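Local coordinates for protein fusion DH (Streptomyces sp. MJ635-86F5, PDB 6K97) that joins the pieces of a split polyketide synthase dehydratase domain in one engineered chain and probably dehydrates carrier-bound hydroxyacyl intermediates of cremimycin biosynthesis, at residues P35-A40 against V79-H84; H65-T70 against L273-A278; G201-L206 against F211-T216; V234-P239 against P243-F248; D256-A261 against L292-T297. All coordinates share one frame; numbering follows the deposited sequence.

Interaction 1 (P35-A40 against V79-H84)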
# COMPACT_ATOMS: atom_id res chain seq x y z
N PRO A 35 3.25 16.15 -5.84
CA PRO A 35 4.30 16.69 -4.95
C PRO A 35 4.39 16.10 -3.51
O PRO A 35 5.43 16.21 -2.91
CB PRO A 35 3.99 18.18 -4.90
CG PRO A 35 3.25 18.45 -6.19
CD PRO A 35 2.40 17.21 -6.41
N LEU A 36 3.31 15.54 -2.97
CA LEU A 36 3.29 14.94 -1.61
C LEU A 36 3.13 13.41 -1.54
O LEU A 36 3.17 12.85 -0.48
CB LEU A 36 2.14 15.55 -0.81
CG LEU A 36 2.16 17.08 -0.76
CD1 LEU A 36 0.89 17.68 -0.17
CD2 LEU A 36 3.36 17.60 0.00
N LEU A 37 2.94 12.73 -2.66
CA LEU A 37 2.77 11.28 -2.67
C LEU A 37 3.72 10.67 -3.68
O LEU A 37 3.88 11.20 -4.77
CB LEU A 37 1.34 10.93 -3.01
CG LEU A 37 0.30 11.45 -2.01
CD1 LEU A 37 -1.10 11.30 -2.54
CD2 LEU A 37 0.44 10.73 -0.70
N ALA A 38 4.35 9.57 -3.30
CA ALA A 38 5.23 8.82 -4.17
C ALA A 38 4.56 7.60 -4.89
O ALA A 38 4.92 7.29 -6.01
CB ALA A 38 6.42 8.34 -3.35
N THR A 39 3.60 6.92 -4.25
CA THR A 39 3.00 5.67 -4.76
C THR A 39 1.46 5.68 -4.83
O THR A 39 0.81 6.44 -4.13
CB THR A 39 3.38 4.44 -3.87
OG1 THR A 39 2.69 4.51 -2.62
CG2 THR A 39 4.88 4.33 -3.63
N ALA A 40 0.91 4.79 -5.65
CA ALA A 40 -0.55 4.53 -5.75
C ALA A 40 -0.80 3.10 -6.10
O ALA A 40 -0.24 2.64 -7.05
CB ALA A 40 -1.14 5.39 -6.84
N VAL A 79 -7.05 18.36 1.95
CA VAL A 79 -7.93 18.45 0.78
C VAL A 79 -7.20 18.07 -0.51
O VAL A 79 -7.74 17.27 -1.32
CB VAL A 79 -8.49 19.84 0.63
CG1 VAL A 79 -9.28 19.97 -0.64
CG2 VAL A 79 -9.42 20.13 1.80
N GLU A 80 -5.98 18.60 -0.70
CA GLU A 80 -5.25 18.28 -1.89
C GLU A 80 -5.00 16.74 -1.99
O GLU A 80 -5.16 16.14 -3.05
CB GLU A 80 -3.95 19.02 -1.94
CG GLU A 80 -3.00 18.59 -3.07
CD GLU A 80 -3.52 18.88 -4.48
OE1 GLU A 80 -4.55 19.65 -4.64
OE2 GLU A 80 -2.88 18.39 -5.44
N LEU A 81 -4.64 16.13 -0.85
CA LEU A 81 -4.35 14.72 -0.86
C LEU A 81 -5.59 13.95 -1.30
O LEU A 81 -5.48 13.08 -2.13
CB LEU A 81 -3.92 14.27 0.52
CG LEU A 81 -2.53 14.77 0.91
CD1 LEU A 81 -2.26 14.55 2.36
CD2 LEU A 81 -1.44 14.17 0.05
N ALA A 82 -6.77 14.32 -0.78
CA ALA A 82 -8.00 13.68 -1.16
C ALA A 82 -8.35 13.91 -2.65
O ALA A 82 -8.83 13.02 -3.31
CB ALA A 82 -9.13 14.17 -0.29
N LEU A 83 -8.08 15.11 -3.16
CA LEU A 83 -8.27 15.38 -4.58
C LEU A 83 -7.43 14.42 -5.41
O LEU A 83 -7.95 13.85 -6.37
CB LEU A 83 -7.94 16.84 -4.93
CG LEU A 83 -8.98 17.83 -4.34
CD1 LEU A 83 -8.50 19.26 -4.45
CD2 LEU A 83 -10.35 17.67 -5.00
N HIS A 84 -6.18 14.15 -5.02
CA HIS A 84 -5.37 13.21 -5.78
C HIS A 84 -6.00 11.81 -5.74
O HIS A 84 -6.18 11.14 -6.78
CB HIS A 84 -3.94 13.17 -5.32
CG HIS A 84 -3.03 12.51 -6.29
ND1 HIS A 84 -2.70 13.08 -7.51
CD2 HIS A 84 -2.45 11.28 -6.28
CE1 HIS A 84 -1.93 12.25 -8.19
NE2 HIS A 84 -1.78 11.14 -7.48
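The imidazole of His84 is gripped at both nitrogens, NE2 by OG1 of Thr32 and ND1 by NE2 of His249 in the C-terminal part, and the ring so fixed presents its carbon CD2 to Leu37. Methyl CD1 of Leu37 reaches that carbon at 4.0 Å, from a direction oblique to the ring. The main apolar partner is Leu81, one helical turn earlier. Its methyl CD2 lies against the branch point of Leu37, 3.8 Å from CG of that residue, with both Leu37 methyls almost as near. Leu36, the residue before Leu37, adds its CB, 3.9 Å from Leu81 CD2. A first torsion of -71° sets CG of Leu81 beside its own backbone N, and from there CD2 extends toward the two leucines. Cutting Leu37 back to an alanine removes CG and both methyls, which would probably open a gap beside Leu81 CD2 and leave His84 CD2 without this methyl beside it. The contact lies in the N-terminal hot-dog part of the fusion, where the chain entering strand 39-42 passes helix 75-88. Between the segments the contact is van der Waals, leucine on leucine and a leucine methyl on an imidazole carbon, whereas the orientation of His84 is set by polar partners outside them.

Interaction 2 (H65-T70 against L273-A278); sequences HTIAGT and LFLPFA
Ile67 spreads its two branches over two leucines of the facing strand: CG2 lies 4.2 Å from CD1 of Leu273, and CD1 lies 4.3 Å from CD2 of Leu275. Ile67 and Leu273 are buried and form the better-packed part of the contact, although each approach is a relaxed van der Waals one. The same methyl CD1 of Leu273 that meets Ile67 also meets Ala68, whose CB is 4.2 Å away. Ala68 is partly exposed and meets this one side chain, so the packing thins toward solvent. It begins the bend of a type I' turn from Ile67 to Thr70, and the next residue, Gly69, is exposed; at its backbone angles a side chain would run into the carbonyl oxygen of Ala68, which favours glycine here. Paired backbone bonds close this tight hairpin, Ile67 N to Thr70 O at 3.0 Å and Thr70 N to Ile67 O at the same length. His65, Gly69 and Pro74 fit the HxxxGxxxxP signature of dehydratases. The contact joins the N-terminal part of the fusion to the C-terminal one. Phe211 of strand 211-213 touches Ile67, Leu273 and Leu275 together, while helix 329-334 lies against the hairpin through Leu332 on Ile67 and Ser329 on Ala68.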
# COMPACT_ATOMS: atom_id res chain seq x y z
N HIS A 65 3.23 27.89 7.16
CA HIS A 65 1.90 27.66 7.76
C HIS A 65 2.03 27.30 9.24
O HIS A 65 1.99 26.13 9.62
CB HIS A 65 1.08 26.62 7.01
CG HIS A 65 -0.31 26.49 7.52
ND1 HIS A 65 -0.68 25.53 8.42
CD2 HIS A 65 -1.41 27.26 7.32
CE1 HIS A 65 -1.96 25.69 8.73
NE2 HIS A 65 -2.43 26.74 8.08
N THR A 66 2.18 28.35 10.06
CA THR A 66 2.41 28.22 11.48
C THR A 66 1.26 28.91 12.21
O THR A 66 0.88 30.02 11.87
CB THR A 66 3.81 28.78 11.81
OG1 THR A 66 4.79 27.99 11.08
CG2 THR A 66 4.15 28.66 13.30
N ILE A 67 0.69 28.19 13.17
CA ILE A 67 -0.46 28.62 13.96
C ILE A 67 -0.07 28.61 15.46
O ILE A 67 0.28 27.56 16.02
CB ILE A 67 -1.63 27.65 13.75
CG1 ILE A 67 -1.96 27.48 12.28
CG2 ILE A 67 -2.87 28.13 14.47
CD1 ILE A 67 -2.48 28.72 11.59
N ALA A 68 -0.05 29.78 16.07
CA ALA A 68 0.36 29.93 17.49
C ALA A 68 1.67 29.23 17.84
O ALA A 68 1.73 28.55 18.81
CB ALA A 68 -0.74 29.41 18.40
N GLY A 69 2.69 29.41 17.03
CA GLY A 69 4.01 28.80 17.26
C GLY A 69 4.19 27.38 16.75
O GLY A 69 5.32 26.90 16.69
N THR A 70 3.11 26.67 16.39
CA THR A 70 3.23 25.30 15.92
C THR A 70 2.97 25.17 14.42
O THR A 70 1.92 25.55 13.94
CB THR A 70 2.25 24.40 16.66
OG1 THR A 70 2.45 24.55 18.04
CG2 THR A 70 2.46 22.92 16.29
N LEU A 273 -8.71 31.18 18.30
CA LEU A 273 -8.39 30.73 16.98
C LEU A 273 -9.46 29.86 16.50
O LEU A 273 -10.09 29.15 17.26
CB LEU A 273 -7.14 29.88 16.96
CG LEU A 273 -5.87 30.59 17.41
CD1 LEU A 273 -4.87 29.56 17.91
CD2 LEU A 273 -5.31 31.42 16.28
N PHE A 274 -9.60 29.90 15.18
CA PHE A 274 -10.64 29.23 14.43
C PHE A 274 -9.97 28.65 13.24
O PHE A 274 -9.30 29.36 12.51
CB PHE A 274 -11.71 30.22 14.00
CG PHE A 274 -12.76 30.49 15.07
CD1 PHE A 274 -12.58 31.50 16.00
CD2 PHE A 274 -13.93 29.73 15.12
CE1 PHE A 274 -13.55 31.77 16.97
CE2 PHE A 274 -14.90 29.98 16.09
CZ PHE A 274 -14.70 31.00 17.03
N LEU A 275 -10.09 27.34 13.08
CA LEU A 275 -9.53 26.61 11.94
C LEU A 275 -10.60 25.77 11.24
O LEU A 275 -11.61 25.42 11.85
CB LEU A 275 -8.47 25.62 12.44
CG LEU A 275 -7.21 26.19 13.08
CD1 LEU A 275 -6.30 25.06 13.56
CD2 LEU A 275 -6.48 27.12 12.11
N PRO A 276 -10.34 25.41 9.97
CA PRO A 276 -11.23 24.50 9.27
C PRO A 276 -11.23 23.17 9.93
O PRO A 276 -10.18 22.73 10.36
CB PRO A 276 -10.62 24.41 7.86
CG PRO A 276 -9.91 25.72 7.67
CD PRO A 276 -9.35 26.03 9.05
N PHE A 277 -12.40 22.55 10.07
CA PHE A 277 -12.47 21.15 10.53
C PHE A 277 -13.35 20.30 9.64
O PHE A 277 -13.34 19.12 9.80
CB PHE A 277 -12.94 20.99 11.97
CG PHE A 277 -14.41 21.16 12.17
CD1 PHE A 277 -14.98 22.44 12.32
CD2 PHE A 277 -15.26 20.06 12.31
CE1 PHE A 277 -16.33 22.60 12.56
CE2 PHE A 277 -16.64 20.24 12.57
CZ PHE A 277 -17.17 21.49 12.66
N ALA A 278 -14.22 20.88 8.81
CA ALA A 278 -15.13 20.04 8.00
C ALA A 278 -15.41 20.74 6.68
O ALA A 278 -15.58 21.95 6.64
CB ALA A 278 -16.43 19.73 8.72

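Interaction 3 (G201-L206 against F211-T216); sequences GLYARL and FQYGET. With SO4 (sulfate ion), chain C.
The turn that joins helix 199-208 to the next strand, in the C-terminal hot-dog part of the fusion, brings Leu206 against Phe211, which lies in the short, weakly bonded strand about 211-213. The axes of the two short segments run at 127° to each other. One backbone bond closes the turn: Phe211 N donates to Leu206 O at 3.0 Å with an N-H...O angle of 150°. Phe211 carries its ring beside that same backbone N (chi1 -61°), which places the ring near the carbonyl, edge on. Leu206 O thus sits in the ring plane, 3.4 Å from CD2 of Phe211. Behind it the stems of the two side chains press together, Leu206 CB lying 3.9 Å from Phe211 CB. Farther along, the side chains of Tyr203 and Tyr213 cross at about a right angle. CD2 of Tyr213 comes to the edge of the Tyr203 ring, 4.0 Å from CE1 of Tyr203. The hydroxyl of Tyr203 is bonded to His260 ND1 and Leu220 N, which would restrain this ring. Beyond the strand, Glu215 N donates to O1 of a sulfate at 3.0 Å, an ion probably from the crystallisation liquor and also held by Arg218 NH1. A side chain at Gly214 would be crowded by that oxygen. Helix 252-266 packs against the turn, Leu263 touching both Leu206 and Tyr213, while Leu267 lies on Leu206 and Phe211, and Gln212 pairs through its backbone with Thr66 of strand 65-67 in the N-terminal part.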
# COMPACT_ATOMS: atom_id res chain seq x y z
N GLY A 201 -3.00 44.74 5.92
CA GLY A 201 -3.62 44.99 7.22
C GLY A 201 -4.38 43.80 7.79
O GLY A 201 -4.28 43.50 9.01
N LEU A 202 -5.09 43.07 6.93
CA LEU A 202 -5.74 41.84 7.40
C LEU A 202 -4.68 40.82 7.93
O LEU A 202 -4.84 40.22 9.03
CB LEU A 202 -6.53 41.21 6.27
CG LEU A 202 -7.18 39.87 6.63
CD1 LEU A 202 -8.24 40.06 7.70
CD2 LEU A 202 -7.77 39.28 5.39
N TYR A 203 -3.61 40.61 7.15
CA TYR A 203 -2.58 39.67 7.58
C TYR A 203 -1.92 40.09 8.87
O TYR A 203 -1.65 39.24 9.72
CB TYR A 203 -1.57 39.44 6.48
CG TYR A 203 -2.02 38.47 5.43
CD1 TYR A 203 -2.40 37.20 5.75
CD2 TYR A 203 -2.06 38.83 4.09
CE1 TYR A 203 -2.80 36.31 4.79
CE2 TYR A 203 -2.49 37.94 3.12
CZ TYR A 203 -2.85 36.67 3.47
OH TYR A 203 -3.24 35.74 2.50
N ALA A 204 -1.73 41.40 9.09
CA ALA A 204 -1.17 41.84 10.39
C ALA A 204 -2.06 41.49 11.59
O ALA A 204 -1.60 41.02 12.61
CB ALA A 204 -0.87 43.31 10.37
N ARG A 205 -3.36 41.72 11.46
CA ARG A 205 -4.31 41.39 12.53
C ARG A 205 -4.42 39.86 12.75
O ARG A 205 -4.46 39.35 13.89
CB ARG A 205 -5.67 42.06 12.20
CG ARG A 205 -5.62 43.57 12.45
CD ARG A 205 -6.95 44.24 12.13
NE ARG A 205 -7.16 44.40 10.69
CZ ARG A 205 -6.73 45.42 9.95
NH1 ARG A 205 -6.04 46.42 10.45
NH2 ARG A 205 -7.00 45.43 8.68
N LEU A 206 -4.41 39.11 11.67
CA LEU A 206 -4.40 37.68 11.81
C LEU A 206 -3.15 37.17 12.57
O LEU A 206 -3.24 36.27 13.44
CB LEU A 206 -4.52 37.07 10.45
CG LEU A 206 -5.88 37.28 9.76
CD1 LEU A 206 -5.85 36.67 8.36
CD2 LEU A 206 -7.01 36.64 10.56
N PHE A 211 -2.25 33.49 13.68
CA PHE A 211 -2.14 33.00 12.33
C PHE A 211 -0.83 33.54 11.72
O PHE A 211 -0.81 34.59 11.10
CB PHE A 211 -3.34 33.45 11.49
CG PHE A 211 -4.66 32.94 11.99
CD1 PHE A 211 -5.15 31.71 11.59
CD2 PHE A 211 -5.42 33.69 12.86
CE1 PHE A 211 -6.37 31.23 12.07
CE2 PHE A 211 -6.63 33.21 13.34
CZ PHE A 211 -7.11 31.98 12.95
N GLN A 212 0.25 32.83 11.93
CA GLN A 212 1.55 33.34 11.56
C GLN A 212 1.95 32.87 10.17
O GLN A 212 2.83 32.03 10.01
CB GLN A 212 2.57 32.90 12.59
CG GLN A 212 2.26 33.52 13.95
CD GLN A 212 2.58 32.65 15.17
OE1 GLN A 212 2.76 31.44 15.09
NE2 GLN A 212 2.57 33.29 16.31
N TYR A 213 1.30 33.42 9.17
CA TYR A 213 1.50 33.00 7.80
C TYR A 213 2.79 33.60 7.23
O TYR A 213 2.90 34.81 7.12
CB TYR A 213 0.31 33.44 6.95
CG TYR A 213 -1.02 32.78 7.34
CD1 TYR A 213 -1.17 31.38 7.36
CD2 TYR A 213 -2.16 33.56 7.60
CE1 TYR A 213 -2.39 30.80 7.68
CE2 TYR A 213 -3.36 32.99 7.87
CZ TYR A 213 -3.47 31.59 7.94
OH TYR A 213 -4.65 31.03 8.26
N GLY A 214 3.75 32.74 6.85
CA GLY A 214 4.89 33.19 6.10
C GLY A 214 4.53 33.47 4.64
O GLY A 214 3.37 33.40 4.23
N GLU A 215 5.55 33.77 3.85
CA GLU A 215 5.38 34.35 2.55
C GLU A 215 4.55 33.49 1.62
O GLU A 215 3.67 33.99 0.89
CB GLU A 215 6.72 34.74 1.96
CG GLU A 215 6.53 35.78 0.86
CD GLU A 215 7.83 36.27 0.24
OE1 GLU A 215 8.93 35.99 0.81
OE2 GLU A 215 7.71 36.91 -0.83
N THR A 216 4.78 32.19 1.65
CA THR A 216 4.04 31.31 0.74
C THR A 216 2.53 31.29 0.98
O THR A 216 1.76 31.01 0.04
CB THR A 216 4.48 29.85 0.84
OG1 THR A 216 5.89 29.75 0.67
CG2 THR A 216 3.79 29.06 -0.28
S SO4 C . 8.09 35.87 6.03
O1 SO4 C . 7.97 34.52 5.39
O2 SO4 C . 6.94 36.12 6.93
O3 SO4 C . 9.32 35.90 6.87
O4 SO4 C . 8.17 36.97 5.01

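Interaction 4 (V234-P239 against P243-F248); sequences VEVGAP and PKPEAF
With CG1 of Val236 trans to the backbone N (chi1 -177°), the other methyl, CG2, is left beside that N and directed at the ring of Pro245. It rests on the ring's CB-CG side: CG2 of Val236 is 3.8 Å from CG of Pro245, and CB of the proline is equally near. Lys244, the preceding residue, makes the second meeting by a different course. Its chain is bent by two successive turns of similar size, chi1 -54° and chi2 -55°, and is then extended, which carries the amino group back toward Pro239. There NZ of Lys244 comes to 3.7 Å from Pro239 O, too long to count as a hydrogen bond, and to 4.1 Å from CB of the same proline. Pro239 is poorly ordered and exposed, and this end of the contact is accordingly less certain than the buried valine end. Pro245 opens a 3-10 turn, in which Ala247 N donates to Lys244 O at 2.9 Å and Phe248 N to Pro245 O at 3.0 Å. The whole contact lies in the C-terminal hot-dog part, in the loop that leads from strand 229-235 to helix 252-266. Val236 also touches His251, and Pro243 packs on Trp61 of the N-terminal part. The two halves therefore differ in chemistry: a compact apolar meeting of valine with a rigid proline ring lies on the buried side of the loop, while outside it a lysine amino group lies near a carbonyl oxygen, a proximity, not a bond, that would probably contribute little.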
# COMPACT_ATOMS: atom_id res chain seq x y z
N VAL A 234 -6.56 35.69 -5.27
CA VAL A 234 -5.51 34.97 -4.60
C VAL A 234 -4.51 34.44 -5.63
O VAL A 234 -4.84 34.22 -6.78
CB VAL A 234 -6.05 33.82 -3.71
CG1 VAL A 234 -7.08 34.35 -2.75
CG2 VAL A 234 -6.71 32.72 -4.53
N GLU A 235 -3.28 34.29 -5.18
CA GLU A 235 -2.17 33.82 -5.98
C GLU A 235 -1.24 33.06 -5.03
O GLU A 235 -1.45 33.10 -3.84
CB GLU A 235 -1.47 34.96 -6.68
CG GLU A 235 -0.99 34.55 -8.07
CD GLU A 235 -0.51 35.71 -8.93
OE1 GLU A 235 -0.37 36.85 -8.38
OE2 GLU A 235 -0.26 35.46 -10.13
N VAL A 236 -0.29 32.28 -5.54
CA VAL A 236 0.63 31.57 -4.65
C VAL A 236 1.73 32.55 -4.24
O VAL A 236 2.45 33.09 -5.11
CB VAL A 236 1.26 30.34 -5.34
CG1 VAL A 236 2.16 29.59 -4.36
CG2 VAL A 236 0.18 29.41 -5.85
N GLY A 237 1.85 32.79 -2.94
CA GLY A 237 2.88 33.68 -2.40
C GLY A 237 4.28 33.10 -2.56
O GLY A 237 4.45 31.88 -2.54
N ALA A 238 5.27 33.96 -2.78
CA ALA A 238 6.68 33.53 -2.92
C ALA A 238 6.86 32.33 -3.85
O ALA A 238 7.28 31.25 -3.41
CB ALA A 238 7.27 33.24 -1.55
N PRO A 239 6.53 32.51 -5.15
CA PRO A 239 6.47 31.39 -6.12
C PRO A 239 7.73 30.49 -6.12
O PRO A 239 7.64 29.26 -5.97
CB PRO A 239 6.31 32.09 -7.48
CG PRO A 239 5.77 33.46 -7.17
CD PRO A 239 6.20 33.81 -5.78
N PRO A 243 6.76 23.98 -4.74
CA PRO A 243 6.49 23.42 -6.01
C PRO A 243 5.46 24.30 -6.66
O PRO A 243 4.66 24.95 -5.98
CB PRO A 243 5.88 22.03 -5.68
CG PRO A 243 6.29 21.77 -4.29
CD PRO A 243 6.20 23.13 -3.68
N LYS A 244 5.50 24.37 -7.98
CA LYS A 244 4.60 25.22 -8.72
C LYS A 244 3.13 24.78 -8.62
O LYS A 244 2.82 23.58 -8.55
CB LYS A 244 5.05 25.26 -10.15
CG LYS A 244 6.49 25.66 -10.34
CD LYS A 244 6.70 26.99 -9.66
CE LYS A 244 7.86 27.75 -10.28
NZ LYS A 244 8.01 29.06 -9.60
N PRO A 245 2.21 25.75 -8.64
CA PRO A 245 0.76 25.42 -8.59
C PRO A 245 0.28 24.51 -9.73
O PRO A 245 -0.60 23.63 -9.54
CB PRO A 245 0.08 26.79 -8.61
CG PRO A 245 1.12 27.76 -9.11
CD PRO A 245 2.46 27.20 -8.75
N GLU A 246 0.93 24.62 -10.87
CA GLU A 246 0.68 23.72 -12.00
C GLU A 246 0.91 22.23 -11.66
O GLU A 246 0.40 21.31 -12.35
CB GLU A 246 1.52 24.16 -13.22
CG GLU A 246 1.14 25.53 -13.80
CD GLU A 246 1.68 26.73 -13.01
OE1 GLU A 246 2.31 26.54 -11.94
OE2 GLU A 246 1.40 27.87 -13.37
N ALA A 247 1.68 21.95 -10.61
CA ALA A 247 1.94 20.57 -10.23
C ALA A 247 0.88 19.97 -9.29
O ALA A 247 0.95 18.79 -8.98
CB ALA A 247 3.31 20.47 -9.57
N PHE A 248 -0.06 20.79 -8.82
CA PHE A 248 -1.07 20.30 -7.91
C PHE A 248 -2.47 20.32 -8.49
O PHE A 248 -2.79 21.11 -9.42
CB PHE A 248 -1.16 21.24 -6.71
CG PHE A 248 0.01 21.23 -5.78
CD1 PHE A 248 0.02 20.40 -4.70
CD2 PHE A 248 1.00 22.16 -5.89
CE1 PHE A 248 1.04 20.43 -3.78
CE2 PHE A 248 2.05 22.22 -4.97
CZ PHE A 248 2.07 21.34 -3.91

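Interaction 5 (D256-A261 against L292-T297)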
# COMPACT_ATOMS: atom_id res chain seq x y z
N ASP A 256 -5.94 27.91 0.61
CA ASP A 256 -5.96 28.49 1.96
C ASP A 256 -6.09 30.02 1.92
O ASP A 256 -6.75 30.60 2.77
CB ASP A 256 -4.70 28.11 2.73
CG ASP A 256 -4.81 28.31 4.22
OD1 ASP A 256 -5.73 27.77 4.84
OD2 ASP A 256 -3.92 28.96 4.80
N ALA A 257 -5.43 30.68 0.96
CA ALA A 257 -5.49 32.14 0.89
C ALA A 257 -6.90 32.62 0.59
O ALA A 257 -7.35 33.66 1.08
CB ALA A 257 -4.55 32.67 -0.14
N ALA A 258 -7.63 31.79 -0.15
CA ALA A 258 -9.07 31.98 -0.37
C ALA A 258 -9.88 31.94 0.88
O ALA A 258 -10.94 32.53 0.91
CB ALA A 258 -9.59 30.94 -1.34
N LEU A 259 -9.42 31.26 1.93
CA LEU A 259 -10.09 31.31 3.23
C LEU A 259 -9.65 32.47 4.08
O LEU A 259 -10.33 32.79 5.08
CB LEU A 259 -9.87 30.02 4.04
CG LEU A 259 -10.21 28.71 3.36
CD1 LEU A 259 -9.99 27.54 4.33
CD2 LEU A 259 -11.63 28.75 2.82
N HIS A 260 -8.47 33.05 3.81
CA HIS A 260 -7.99 34.08 4.71
C HIS A 260 -8.98 35.24 4.73
O HIS A 260 -9.33 35.78 5.79
CB HIS A 260 -6.58 34.51 4.32
CG HIS A 260 -5.56 33.41 4.43
ND1 HIS A 260 -4.36 33.44 3.78
CD2 HIS A 260 -5.58 32.24 5.13
CE1 HIS A 260 -3.67 32.35 4.08
NE2 HIS A 260 -4.40 31.61 4.89
N ALA A 261 -9.53 35.56 3.57
CA ALA A 261 -10.55 36.58 3.50
C ALA A 261 -11.73 36.26 4.40
O ALA A 261 -12.24 37.13 5.10
CB ALA A 261 -11.03 36.76 2.08
N LEU A 292 -6.66 32.65 -8.71
CA LEU A 292 -8.10 32.50 -8.58
C LEU A 292 -8.83 33.79 -8.22
O LEU A 292 -8.32 34.60 -7.47
CB LEU A 292 -8.38 31.49 -7.49
CG LEU A 292 -7.90 30.04 -7.65
CD1 LEU A 292 -8.39 29.28 -6.46
CD2 LEU A 292 -8.44 29.35 -8.88
N ARG A 293 -10.01 33.98 -8.81
CA ARG A 293 -10.97 34.96 -8.37
C ARG A 293 -12.05 34.17 -7.67
O ARG A 293 -12.66 33.25 -8.25
CB ARG A 293 -11.56 35.76 -9.53
CG ARG A 293 -10.52 36.51 -10.38
CD ARG A 293 -11.15 37.69 -11.13
NE ARG A 293 -11.99 38.48 -10.20
CZ ARG A 293 -11.67 39.62 -9.62
NH1 ARG A 293 -10.51 40.22 -9.86
NH2 ARG A 293 -12.53 40.18 -8.79
N VAL A 294 -12.31 34.55 -6.43
CA VAL A 294 -13.08 33.72 -5.54
C VAL A 294 -14.31 34.42 -5.00
O VAL A 294 -14.23 35.51 -4.45
CB VAL A 294 -12.19 33.35 -4.37
CG1 VAL A 294 -12.96 32.57 -3.34
CG2 VAL A 294 -11.02 32.54 -4.86
N HIS A 295 -15.46 33.78 -5.11
CA HIS A 295 -16.69 34.30 -4.52
C HIS A 295 -16.95 33.51 -3.25
O HIS A 295 -17.13 32.28 -3.29
CB HIS A 295 -17.85 34.15 -5.53
CG HIS A 295 -19.14 34.77 -5.10
ND1 HIS A 295 -20.29 34.68 -5.86
CD2 HIS A 295 -19.48 35.47 -3.99
CE1 HIS A 295 -21.28 35.31 -5.25
NE2 HIS A 295 -20.82 35.81 -4.12
N ILE A 296 -16.93 34.21 -2.12
CA ILE A 296 -17.24 33.60 -0.82
C ILE A 296 -18.59 34.07 -0.32
O ILE A 296 -18.82 35.28 -0.28
CB ILE A 296 -16.20 34.00 0.22
CG1 ILE A 296 -14.81 33.65 -0.31
CG2 ILE A 296 -16.45 33.30 1.57
CD1 ILE A 296 -13.65 34.16 0.52
N THR A 297 -19.46 33.14 0.05
CA THR A 297 -20.80 33.45 0.65
C THR A 297 -21.00 32.72 1.98
O THR A 297 -20.52 31.59 2.15
CB THR A 297 -21.97 33.06 -0.27
OG1 THR A 297 -21.94 31.64 -0.45
CG2 THR A 297 -21.81 33.70 -1.65
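Ala258 and Ala261 of the central hot-dog helix, 252-266, pack on Val294 and Ile296 of strand 291-298, all within the C-terminal part of the fusion. The short axes pass 9.4 Å apart and cross at -46°. The apolar contacts pair small residues with branched ones. CB of Ala258 meets CG2 of Val294 at 4.1 Å, and one helical turn on, CB of Ala261 meets CD1 of Ile296 at 4.0 Å. Ile296 has CG1 beside its backbone N and is extended beyond it (chi2 172°), which carries CD1 to the helix, between Ala258 O and Ala261 CB. That methyl also comes close to the backbone, since Ile296 CD1 lies 3.2 Å from Ala258 O. Residues alternate along the strand: Val294 and Ile296 face the helix, whereas Arg293, in a salt bridge with Asp233, and His295, stacked on Tyr231, belong to the other face. On the helix, the polar side-chain bonding lies on the side turned from the strand. Asp256 and His260 fit the DxxxH pattern seen in polyketide synthase dehydratases. The imidazole also lies with one face on its own helix backbone, near Asp256 O and Ala257 CA. Within the helix, His260 NE2 donates to Asp256 OD2 at 2.7 Å, reaching that oxygen from 66° out of the carboxylate plane.

Interactions 3 and 5 share a polar junction, Tyr203 OH lying 2.9 Å from His260 ND1, while Val234 N and Leu292 O, 3.0 Å apart, tie the strands of interactions 4 and 5. Interaction 2 spans the fused parts and touches interaction 3 through Gly69 N and Gln212 OE1, 2.8 Å apart. It also comes to interaction 5, with His65 CD2 3.9 Å from Asp256 OD2; in related dehydratases a histidine and an aspartate at such positions face each other in the active site, which probably lies here too. Interaction 1, about 21 Å from interaction 2 between centres, meets interaction 4 where Pro35 CD is 3.3 Å from Ala247 O.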